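Local coordinates for exodeoxyribonuclease (Neisseria meningitidis, PDB 2JC5), which probably cleaves DNA at abasic sites as a metal-dependent endonuclease of the AP/ExoA repair family, and possibly also acts as a 3'-5' exonuclease, at residues Y21-A26 and P249-Y254; E135-E140 and I144-D149; K181-L186 and Y222-P227; T189-T194 and A231-A236. All coordinates share one frame; numbering follows the deposited sequence. Where two conformers were deposited one is given.

Contact 1 of 4, residues Y21-A26 and P249-Y254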
# COMPACT_ATOMS: atom_id res chain seq x y z
N TYR A 21 5.31 -9.53 13.32
CA TYR A 21 4.38 -10.64 13.47
C TYR A 21 3.45 -10.41 14.67
O TYR A 21 2.23 -10.58 14.58
CB TYR A 21 5.13 -11.96 13.66
CG TYR A 21 4.21 -13.14 13.80
CD1 TYR A 21 3.47 -13.58 12.73
CD2 TYR A 21 4.11 -13.85 15.01
CE1 TYR A 21 2.64 -14.66 12.83
CE2 TYR A 21 3.28 -14.95 15.11
CZ TYR A 21 2.53 -15.34 14.01
OH TYR A 21 1.69 -16.45 14.07
N GLU A 22 4.02 -10.01 15.81
CA GLU A 22 3.24 -9.80 17.00
C GLU A 22 2.27 -8.64 16.80
O GLU A 22 1.12 -8.68 17.24
CB GLU A 22 4.15 -9.54 18.20
CG GLU A 22 4.92 -10.78 18.66
CD GLU A 22 6.20 -11.07 17.86
OE1 GLU A 22 6.55 -10.32 16.95
OE2 GLU A 22 6.90 -12.06 18.19
N TYR A 23 2.73 -7.62 16.08
CA TYR A 23 1.90 -6.47 15.76
C TYR A 23 0.67 -6.84 14.92
O TYR A 23 -0.39 -6.26 15.10
CB TYR A 23 2.74 -5.42 15.02
CG TYR A 23 1.95 -4.22 14.55
CD1 TYR A 23 1.49 -3.28 15.44
CD2 TYR A 23 1.70 -4.02 13.19
CE1 TYR A 23 0.74 -2.18 15.01
CE2 TYR A 23 0.98 -2.93 12.75
CZ TYR A 23 0.50 -2.02 13.66
OH TYR A 23 -0.21 -0.92 13.20
N ILE A 24 0.81 -7.78 14.00
CA ILE A 24 -0.36 -8.16 13.20
C ILE A 24 -1.54 -8.48 14.14
O ILE A 24 -2.66 -8.04 13.91
CB ILE A 24 -0.07 -9.37 12.27
CG1 ILE A 24 0.89 -8.96 11.15
CG2 ILE A 24 -1.34 -9.92 11.68
CD1 ILE A 24 1.41 -10.11 10.30
N ALA A 25 -1.27 -9.26 15.19
CA ALA A 25 -2.30 -9.63 16.18
C ALA A 25 -2.64 -8.47 17.12
O ALA A 25 -3.81 -8.15 17.33
CB ALA A 25 -1.86 -10.85 16.99
N ALA A 26 -1.62 -7.83 17.70
CA ALA A 26 -1.82 -6.78 18.71
C ALA A 26 -2.58 -5.57 18.16
O ALA A 26 -3.33 -4.90 18.89
CB ALA A 26 -0.48 -6.34 19.28
N PRO A 249 3.32 1.52 9.30
CA PRO A 249 1.98 1.05 8.92
C PRO A 249 0.94 2.15 8.93
O PRO A 249 0.93 2.98 9.83
CB PRO A 249 1.66 0.00 10.00
CG PRO A 249 2.98 -0.45 10.45
CD PRO A 249 3.84 0.78 10.45
N LEU A 250 0.08 2.13 7.92
CA LEU A 250 -1.04 3.04 7.78
C LEU A 250 -2.31 2.29 8.14
O LEU A 250 -2.67 1.32 7.49
CB LEU A 250 -1.11 3.57 6.35
CG LEU A 250 -2.33 4.40 5.96
CD1 LEU A 250 -2.42 5.69 6.80
CD2 LEU A 250 -2.30 4.67 4.46
N VAL A 251 -2.96 2.73 9.23
CA VAL A 251 -4.11 2.03 9.78
C VAL A 251 -5.35 2.87 9.59
O VAL A 251 -5.37 4.04 9.98
CB VAL A 251 -3.90 1.80 11.29
CG1 VAL A 251 -5.09 1.00 11.89
CG2 VAL A 251 -2.54 1.12 11.57
N VAL A 252 -6.41 2.29 9.04
CA VAL A 252 -7.69 3.01 8.88
C VAL A 252 -8.80 2.13 9.43
O VAL A 252 -8.80 0.92 9.20
CB VAL A 252 -8.00 3.39 7.43
CG1 VAL A 252 -9.28 4.24 7.34
CG2 VAL A 252 -6.82 4.17 6.82
N GLU A 253 -9.73 2.75 10.17
CA GLU A 253 -10.88 2.07 10.74
C GLU A 253 -12.13 2.52 10.01
O GLU A 253 -12.38 3.72 9.91
CB GLU A 253 -10.98 2.39 12.24
CG GLU A 253 -9.84 1.79 13.00
CD GLU A 253 -9.84 2.12 14.47
OE1 GLU A 253 -10.84 1.79 15.15
OE2 GLU A 253 -8.83 2.69 14.94
N TYR A 254 -12.91 1.55 9.51
CA TYR A 254 -14.13 1.80 8.76
C TYR A 254 -15.33 1.23 9.50
O TYR A 254 -15.28 0.12 10.01
CB TYR A 254 -14.05 1.13 7.39
CG TYR A 254 -12.89 1.59 6.53
CD1 TYR A 254 -11.65 0.95 6.61
CD2 TYR A 254 -13.04 2.64 5.63
CE1 TYR A 254 -10.59 1.37 5.83
CE2 TYR A 254 -11.99 3.06 4.84
CZ TYR A 254 -10.76 2.43 4.95
OH TYR A 254 -9.70 2.85 4.18
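The ring of Tyr23 reaches across from helix 20-26 to meet Pro249 and Val251. Its phenol oxygen does most of the touching: Tyr23 OH lies 3.5 Å from Val251 CG2 and 3.8 Å from Pro249 CB. Lower on the ring, Tyr23 CE2 is 3.9 Å from Pro249 CG, with the pyrrolidine meeting the aromatic plane obliquely. Tyr23 has CG anti to the backbone N (chi1 176°), which carries the ring out from the helix, while Val251 approaches its hydroxyl from the opposite direction. No hydrogen bond crosses between the segments, and the phenol oxygen meets carbon on both residues.

The fold in question is the DNase I-like sandwich, in which helices cover the outer faces of two stacked mixed sheets. Here helix 20-26 lies over the sheet in which strand 250-254 runs antiparallel to strands 2-8 and 233-238. Val251 points to the helix, whereas Leu250 and Val252 turn inward, toward helix 191-195 and the second sheet.

A second shell holds the tyrosine in position: its ring stacks with Tyr239, meets Phe244 at an inclined angle and rests on Ile5 of strand 2-8. Backbone hydrogen bonds pair Pro249 with Tyr239 and Val251 with His237, so the surface beneath the ring is fixed by the sheet itself. His247, predicted to act in catalysis, lies close by, its side chain about 6 Å from that of Pro249.

Contact 2 of 4, residues E135-E140 and I144-D149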
# COMPACT_ATOMS: atom_id res chain seq x y z
N GLU A 135 -10.09 2.91 -12.98
CA GLU A 135 -11.33 3.41 -13.54
C GLU A 135 -12.39 2.31 -13.57
O GLU A 135 -13.51 2.51 -13.13
CB GLU A 135 -11.11 3.96 -14.95
CG GLU A 135 -12.37 4.60 -15.52
CD GLU A 135 -12.12 5.44 -16.74
OE1 GLU A 135 -11.13 5.18 -17.45
OE2 GLU A 135 -12.96 6.33 -17.01
N ALA A 136 -12.02 1.15 -14.08
CA ALA A 136 -12.94 0.02 -14.12
C ALA A 136 -13.37 -0.41 -12.73
O ALA A 136 -14.55 -0.68 -12.50
CB ALA A 136 -12.30 -1.14 -14.86
N MET A 137 -12.42 -0.46 -11.80
CA MET A 137 -12.73 -0.83 -10.42
C MET A 137 -13.75 0.14 -9.81
O MET A 137 -14.69 -0.31 -9.17
CB MET A 137 -11.47 -0.92 -9.55
CG MET A 137 -10.77 -2.26 -9.71
SD MET A 137 -9.51 -2.55 -8.50
CE MET A 137 -8.33 -1.35 -9.05
N LYS A 138 -13.55 1.45 -10.00
CA LYS A 138 -14.46 2.49 -9.48
C LYS A 138 -15.85 2.29 -10.07
O LYS A 138 -16.86 2.50 -9.40
CB LYS A 138 -13.92 3.90 -9.80
CG LYS A 138 -14.85 5.09 -9.51
CD LYS A 138 -14.79 5.59 -8.07
CE LYS A 138 -15.59 6.89 -7.89
NZ LYS A 138 -16.87 6.96 -8.68
N ASN A 139 -15.92 1.83 -11.31
CA ASN A 139 -17.20 1.64 -11.97
C ASN A 139 -17.91 0.34 -11.60
O ASN A 139 -19.07 0.16 -11.97
CB ASN A 139 -17.04 1.73 -13.49
CG ASN A 139 -16.81 3.16 -13.97
OD1 ASN A 139 -17.31 4.12 -13.38
ND2 ASN A 139 -16.08 3.30 -15.07
N GLU A 140 -17.24 -0.56 -10.88
CA GLU A 140 -17.89 -1.79 -10.42
C GLU A 140 -19.07 -1.52 -9.48
O GLU A 140 -19.99 -2.32 -9.39
CB GLU A 140 -16.90 -2.71 -9.71
CG GLU A 140 -15.80 -3.31 -10.59
CD GLU A 140 -14.85 -4.23 -9.83
OE1 GLU A 140 -15.30 -4.87 -8.86
OE2 GLU A 140 -13.65 -4.33 -10.20
N ILE A 144 -14.33 -0.77 -2.36
CA ILE A 144 -12.94 -1.16 -2.63
C ILE A 144 -11.95 -0.28 -1.90
O ILE A 144 -12.10 0.96 -1.88
CB ILE A 144 -12.62 -1.14 -4.14
CG1 ILE A 144 -13.65 -1.95 -4.92
CG2 ILE A 144 -11.19 -1.69 -4.39
CD1 ILE A 144 -13.44 -1.94 -6.41
N VAL A 145 -10.96 -0.91 -1.28
CA VAL A 145 -9.81 -0.22 -0.71
C VAL A 145 -8.57 -0.70 -1.44
O VAL A 145 -8.26 -1.89 -1.40
CB VAL A 145 -9.66 -0.49 0.80
CG1 VAL A 145 -8.48 0.33 1.39
CG2 VAL A 145 -10.96 -0.15 1.53
N VAL A 146 -7.87 0.24 -2.09
CA VAL A 146 -6.58 -0.06 -2.72
C VAL A 146 -5.49 0.43 -1.76
O VAL A 146 -5.25 1.65 -1.66
CB VAL A 146 -6.44 0.58 -4.12
CG1 VAL A 146 -5.13 0.13 -4.78
CG2 VAL A 146 -7.63 0.21 -5.01
N CYS A 147 -4.90 -0.51 -1.03
CA CYS A 147 -3.83 -0.25 -0.09
C CYS A 147 -2.50 -0.38 -0.77
O CYS A 147 -2.29 -1.32 -1.54
CB CYS A 147 -3.82 -1.28 1.02
SG CYS A 147 -5.14 -1.21 2.17
N GLY A 148 -1.55 0.48 -0.42
CA GLY A 148 -0.19 0.11 -0.65
C GLY A 148 0.77 1.25 -0.74
O GLY A 148 0.49 2.36 -0.29
N ASP A 149 1.92 0.93 -1.33
CA ASP A 149 3.00 1.87 -1.50
C ASP A 149 2.94 2.31 -2.94
O ASP A 149 3.21 1.53 -3.85
CB ASP A 149 4.31 1.17 -1.18
CG ASP A 149 5.53 2.03 -1.42
OD1 ASP A 149 5.41 3.19 -1.85
OD2 ASP A 149 6.66 1.52 -1.16
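Met137 leans from helix 117-139 toward Ile144 and Val146 on the following strand. Its CB meets the end of the isoleucine, Met137 CB and Ile144 CD1 being 3.8 Å apart. CG continues anti to the carbonyl carbon (chi1 -82°), and beyond it the chain runs on toward Val146, the next residue on the helix-facing side of the strand. A bend at the last torsion, chi3 -69°, turns the methyl to the strand, where Met137 CE comes within a loose 4.4 Å of Val146 CG2. Ile106 and Trp188 also receive this side chain.

Ile144 answers with a single methyl: Ile144 CD1 also sits 3.4 Å from Met137 O. That carbonyl is already engaged in the helical turn, accepting from Glu140 N. Glu140 comes to the same methyl with its carboxylate, Glu140 OE1 lying 4.2 Å from Ile144 CD1, and that oxygen is held by a salt bridge to Arg97.

No hydrogen bond crosses; the strand offers methyl groups, which meet the methionine's carbons, a backbone carbonyl and a carboxylate oxygen. Further along, the strand leads through Gly148 to Asp149, predicted to bind metal and to act in proton transfer. The packing is that of a beta-alpha-beta crossover, strand 103-109, helix 117-139 and parallel strand 143-147.

Contact 3 of 4, residues K181-L186 and Y222-P227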
# COMPACT_ATOMS: atom_id res chain seq x y z
N LYS A 181 -5.30 12.97 -10.72
CA LYS A 181 -6.35 12.46 -11.61
C LYS A 181 -7.08 11.26 -10.99
O LYS A 181 -8.30 11.15 -11.07
CB LYS A 181 -5.79 12.09 -12.98
CG LYS A 181 -5.38 13.25 -13.86
CD LYS A 181 -4.82 12.72 -15.18
N VAL A 182 -6.33 10.36 -10.36
CA VAL A 182 -6.94 9.23 -9.69
C VAL A 182 -7.97 9.71 -8.64
O VAL A 182 -9.06 9.15 -8.51
CB VAL A 182 -5.87 8.34 -9.03
CG1 VAL A 182 -6.51 7.31 -8.07
CG2 VAL A 182 -5.02 7.65 -10.11
N ILE A 183 -7.61 10.76 -7.92
CA ILE A 183 -8.50 11.36 -6.93
C ILE A 183 -9.64 12.15 -7.59
O ILE A 183 -10.81 11.85 -7.38
CB ILE A 183 -7.72 12.23 -5.92
CG1 ILE A 183 -6.72 11.37 -5.13
CG2 ILE A 183 -8.68 12.98 -4.96
CD1 ILE A 183 -5.63 12.18 -4.42
N HIS A 184 -9.30 13.15 -8.40
CA HIS A 184 -10.29 14.13 -8.85
C HIS A 184 -11.02 13.78 -10.13
O HIS A 184 -12.14 14.24 -10.34
CB HIS A 184 -9.64 15.51 -8.97
CG HIS A 184 -9.18 16.04 -7.65
ND1 HIS A 184 -7.85 16.15 -7.32
CD2 HIS A 184 -9.88 16.42 -6.56
CE1 HIS A 184 -7.75 16.62 -6.09
NE2 HIS A 184 -8.97 16.78 -5.60
N LYS A 185 -10.39 13.00 -11.00
CA LYS A 185 -11.03 12.60 -12.26
C LYS A 185 -11.76 11.28 -12.08
O LYS A 185 -12.92 11.15 -12.44
CB LYS A 185 -10.01 12.50 -13.41
CG LYS A 185 -9.39 13.82 -13.81
N LEU A 186 -11.08 10.31 -11.48
CA LEU A 186 -11.71 9.02 -11.26
C LEU A 186 -12.59 8.99 -10.01
O LEU A 186 -13.49 8.16 -9.93
CB LEU A 186 -10.67 7.91 -11.17
CG LEU A 186 -9.82 7.67 -12.42
CD1 LEU A 186 -8.96 6.43 -12.24
CD2 LEU A 186 -10.71 7.54 -13.66
N TYR A 222 -0.80 4.77 0.85
CA TYR A 222 -2.18 5.25 0.80
C TYR A 222 -3.17 4.13 1.04
O TYR A 222 -2.89 2.97 0.77
CB TYR A 222 -2.54 5.80 -0.58
CG TYR A 222 -1.77 6.96 -1.11
CD1 TYR A 222 -0.49 6.81 -1.62
CD2 TYR A 222 -2.33 8.23 -1.14
CE1 TYR A 222 0.20 7.88 -2.11
CE2 TYR A 222 -1.64 9.30 -1.64
CZ TYR A 222 -0.37 9.12 -2.14
OH TYR A 222 0.31 10.20 -2.67
N GLN A 223 -4.37 4.52 1.46
CA GLN A 223 -5.58 3.73 1.23
C GLN A 223 -6.49 4.57 0.34
O GLN A 223 -6.97 5.61 0.76
CB GLN A 223 -6.24 3.37 2.57
CG GLN A 223 -5.37 2.43 3.41
CD GLN A 223 -6.08 1.70 4.56
OE1 GLN A 223 -7.31 1.54 4.59
NE2 GLN A 223 -5.29 1.23 5.50
N MET A 224 -6.62 4.15 -0.92
CA MET A 224 -7.53 4.81 -1.86
C MET A 224 -8.86 4.07 -1.82
O MET A 224 -8.88 2.86 -1.98
CB MET A 224 -6.99 4.79 -3.28
CG MET A 224 -5.73 5.62 -3.48
SD MET A 224 -6.09 7.39 -3.39
CE MET A 224 -4.59 8.05 -4.12
N VAL A 225 -9.96 4.80 -1.62
CA VAL A 225 -11.24 4.18 -1.27
C VAL A 225 -12.37 4.68 -2.17
O VAL A 225 -12.40 5.85 -2.57
CB VAL A 225 -11.55 4.45 0.23
CG1 VAL A 225 -12.78 3.68 0.71
CG2 VAL A 225 -10.34 4.08 1.11
N THR A 226 -13.32 3.79 -2.46
CA THR A 226 -14.55 4.13 -3.19
C THR A 226 -15.46 5.01 -2.32
O THR A 226 -15.27 5.07 -1.11
CB THR A 226 -15.25 2.84 -3.62
OG1 THR A 226 -15.31 1.94 -2.51
CG2 THR A 226 -14.49 2.21 -4.77
N PRO A 227 -16.40 5.74 -2.95
CA PRO A 227 -17.12 6.79 -2.22
C PRO A 227 -17.94 6.38 -1.00
O PRO A 227 -17.81 7.02 0.06
CB PRO A 227 -18.01 7.43 -3.30
CG PRO A 227 -17.49 6.99 -4.58
CD PRO A 227 -16.73 5.73 -4.39
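Helix 173-184 belongs to the outer helical layer of the DNase I-like sandwich, and its last turns pack on strand 217-225 of the sheet that also holds strand 143-147. Met224 makes the connection with its terminal methyl. The closer approach is to Ile183, with Met224 CE and Ile183 CG1 4.1 Å apart and the two side chains crossing at about a right angle. Val182 adds a looser touch, 4.5 Å between Val182 CG1 and Met224 CE. The methionine is folded at chi2 (-71°), which swings its sulfur and methyl across the sheet surface.

Ile183 divides its branches between two tasks. While CG1 faces the methionine, CG2 lies over the centre of the His184 ring, 3.8 Å above its plane. Near the end of the segment, Lys181 O accepts from both Lys185 N (2.8 Å) and Leu186 N. Around the pair, Val182 also packs on Leu134 and Trp188, and Met224 on Trp150 and Asp190.

No polar bond crosses between the segments. Dispersion and burial therefore join helix to strand here, while the strand's hydrogen bonds run to other partners, from its backbone and from side chains such as Thr226 OG1, which bonds to Ile144 N.

Contact 4 of 4, residues T189-T194 and A231-A236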
# COMPACT_ATOMS: atom_id res chain seq x y z
N THR A 189 -10.96 8.31 -3.19
CA THR A 189 -10.68 9.13 -2.01
C THR A 189 -9.35 8.71 -1.41
O THR A 189 -9.16 7.55 -1.08
CB THR A 189 -11.80 8.96 -0.95
OG1 THR A 189 -13.02 9.48 -1.47
CG2 THR A 189 -11.47 9.68 0.36
N ASP A 190 -8.46 9.68 -1.22
CA ASP A 190 -7.20 9.50 -0.50
C ASP A 190 -7.60 9.58 0.97
O ASP A 190 -7.85 10.66 1.50
CB ASP A 190 -6.24 10.61 -0.95
CG ASP A 190 -4.97 10.66 -0.18
OD1 ASP A 190 -4.85 9.93 0.84
OD2 ASP A 190 -4.08 11.45 -0.61
N MET A 191 -7.68 8.43 1.62
CA MET A 191 -8.40 8.37 2.89
C MET A 191 -7.74 9.22 3.96
O MET A 191 -8.43 9.92 4.72
CB MET A 191 -8.55 6.93 3.37
CG MET A 191 -9.78 6.71 4.21
SD MET A 191 -11.37 7.05 3.38
CE MET A 191 -11.88 8.65 4.04
N TRP A 192 -6.41 9.18 4.04
CA TRP A 192 -5.70 9.95 5.03
C TRP A 192 -5.95 11.45 4.86
O TRP A 192 -6.27 12.18 5.82
CB TRP A 192 -4.18 9.71 4.97
CG TRP A 192 -3.47 10.54 5.98
CD1 TRP A 192 -2.93 11.78 5.80
CD2 TRP A 192 -3.33 10.23 7.37
NE1 TRP A 192 -2.42 12.25 7.00
CE2 TRP A 192 -2.65 11.32 7.98
CE3 TRP A 192 -3.69 9.14 8.16
CZ2 TRP A 192 -2.31 11.33 9.32
CZ3 TRP A 192 -3.35 9.16 9.50
CH2 TRP A 192 -2.69 10.25 10.07
N ARG A 193 -5.80 11.93 3.63
CA ARG A 193 -5.87 13.37 3.38
C ARG A 193 -7.29 13.86 3.57
O ARG A 193 -7.50 15.00 3.99
CB ARG A 193 -5.38 13.68 1.97
CG ARG A 193 -5.35 15.12 1.60
CD ARG A 193 -4.58 15.99 2.53
NE ARG A 193 -3.19 15.59 2.68
CZ ARG A 193 -2.56 15.35 3.83
NH1 ARG A 193 -3.17 15.43 5.00
NH2 ARG A 193 -1.27 15.00 3.79
N THR A 194 -8.27 13.00 3.29
CA THR A 194 -9.66 13.36 3.49
C THR A 194 -10.01 13.42 4.96
O THR A 194 -10.70 14.35 5.41
CB THR A 194 -10.58 12.41 2.69
OG1 THR A 194 -10.40 12.71 1.30
CG2 THR A 194 -12.04 12.62 3.04
N ALA A 231 -17.00 7.32 3.11
CA ALA A 231 -17.91 7.99 4.06
C ALA A 231 -18.08 7.23 5.37
O ALA A 231 -18.64 7.76 6.33
CB ALA A 231 -19.28 8.21 3.42
N LYS A 232 -17.62 5.99 5.41
CA LYS A 232 -17.68 5.14 6.59
C LYS A 232 -16.38 5.13 7.41
O LYS A 232 -16.34 4.59 8.51
CB LYS A 232 -18.08 3.71 6.18
CG LYS A 232 -19.51 3.71 5.63
CD LYS A 232 -20.06 2.37 5.27
CE LYS A 232 -21.60 2.47 5.09
NZ LYS A 232 -22.37 3.06 6.27
N ALA A 233 -15.32 5.74 6.88
CA ALA A 233 -14.05 5.84 7.60
C ALA A 233 -14.23 6.71 8.83
O ALA A 233 -14.70 7.84 8.71
CB ALA A 233 -12.96 6.44 6.71
N VAL A 234 -13.84 6.19 9.99
CA VAL A 234 -13.99 6.92 11.26
C VAL A 234 -12.69 7.48 11.85
O VAL A 234 -12.69 8.47 12.58
CB VAL A 234 -14.74 6.09 12.32
CG1 VAL A 234 -16.18 5.85 11.87
CG2 VAL A 234 -14.04 4.79 12.61
N SER A 235 -11.56 6.85 11.54
CA SER A 235 -10.28 7.31 12.03
C SER A 235 -9.15 6.63 11.32
O SER A 235 -9.33 5.62 10.64
CB SER A 235 -10.17 7.07 13.53
OG SER A 235 -10.00 5.70 13.77
N ALA A 236 -7.96 7.19 11.47
CA ALA A 236 -6.76 6.58 10.93
C ALA A 236 -5.57 7.02 11.75
O ALA A 236 -5.63 8.04 12.47
CB ALA A 236 -6.57 6.95 9.46
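The carbonyl oxygen of Val199 is gripped by two donors, Trp192 NE1 and Arg193 NH1, and the first of these fixes the indole that rests against Ala236. The benzo part of the ring does the touching: Trp192 CE3 is 3.8 Å from Ala236 CB, and Trp192 CZ3 is equally near the carbonyl carbon, Ala236 C. With CG anti to the backbone N (chi1 179°), the ring extends from the helix to this strand. Tyr196 ties the pair together, meeting the indole edge-to-face while its hydroxyl bonds with Ala236 N.

One residue earlier, Met191 curls over Ala233. The sulfur and the terminal methyl both bear on one methyl: Ala233 CB is 3.6 Å from Met191 CE and 3.7 Å from Met191 SD. Bends at chi2 and chi3 fold the end of the methionine back over the alanine.

Ala233 and Ala236 both point to the helix although three residues apart. Val234 and Ser235 together face Glu253 on the neighbouring strand, Val234 through its N and Ser235 through its O, and Val234 has helical-range psi (-26°). This classic beta bulge brings the two small methyls onto one side. Asp190, at the N-cap position and salt-bridged to Arg219, opens the helix. Strand 189-190 belongs to one sheet and strand 233-238 edges the other, so the packing closes one margin of the two-sheet DNase I-like sandwich.

All four contacts set a helix against a strand; contacts 1 to 3 are buried, contact 4 only partly, at the edge where the two sheets come together. Contact 1 covers the six-stranded sheet; contacts 2 and 3 cover the other, on neighbouring strands 143-147 and 217-225, with Val146 N and Met224 O 2.8 Å apart. Contact 4 shares partners with both sides: strand 189-190 pairs with 217-225 of contact 3, and strand 233-238 with 250-254 of contact 1. Between the sheets, Tyr254 OH and Gln223 OE1 hydrogen-bond. Apolar packing dominates all four, but an aromatic hydroxyl touches in contact 1, methionine in contacts 2 and 3, and methionine plus indole in contact 4.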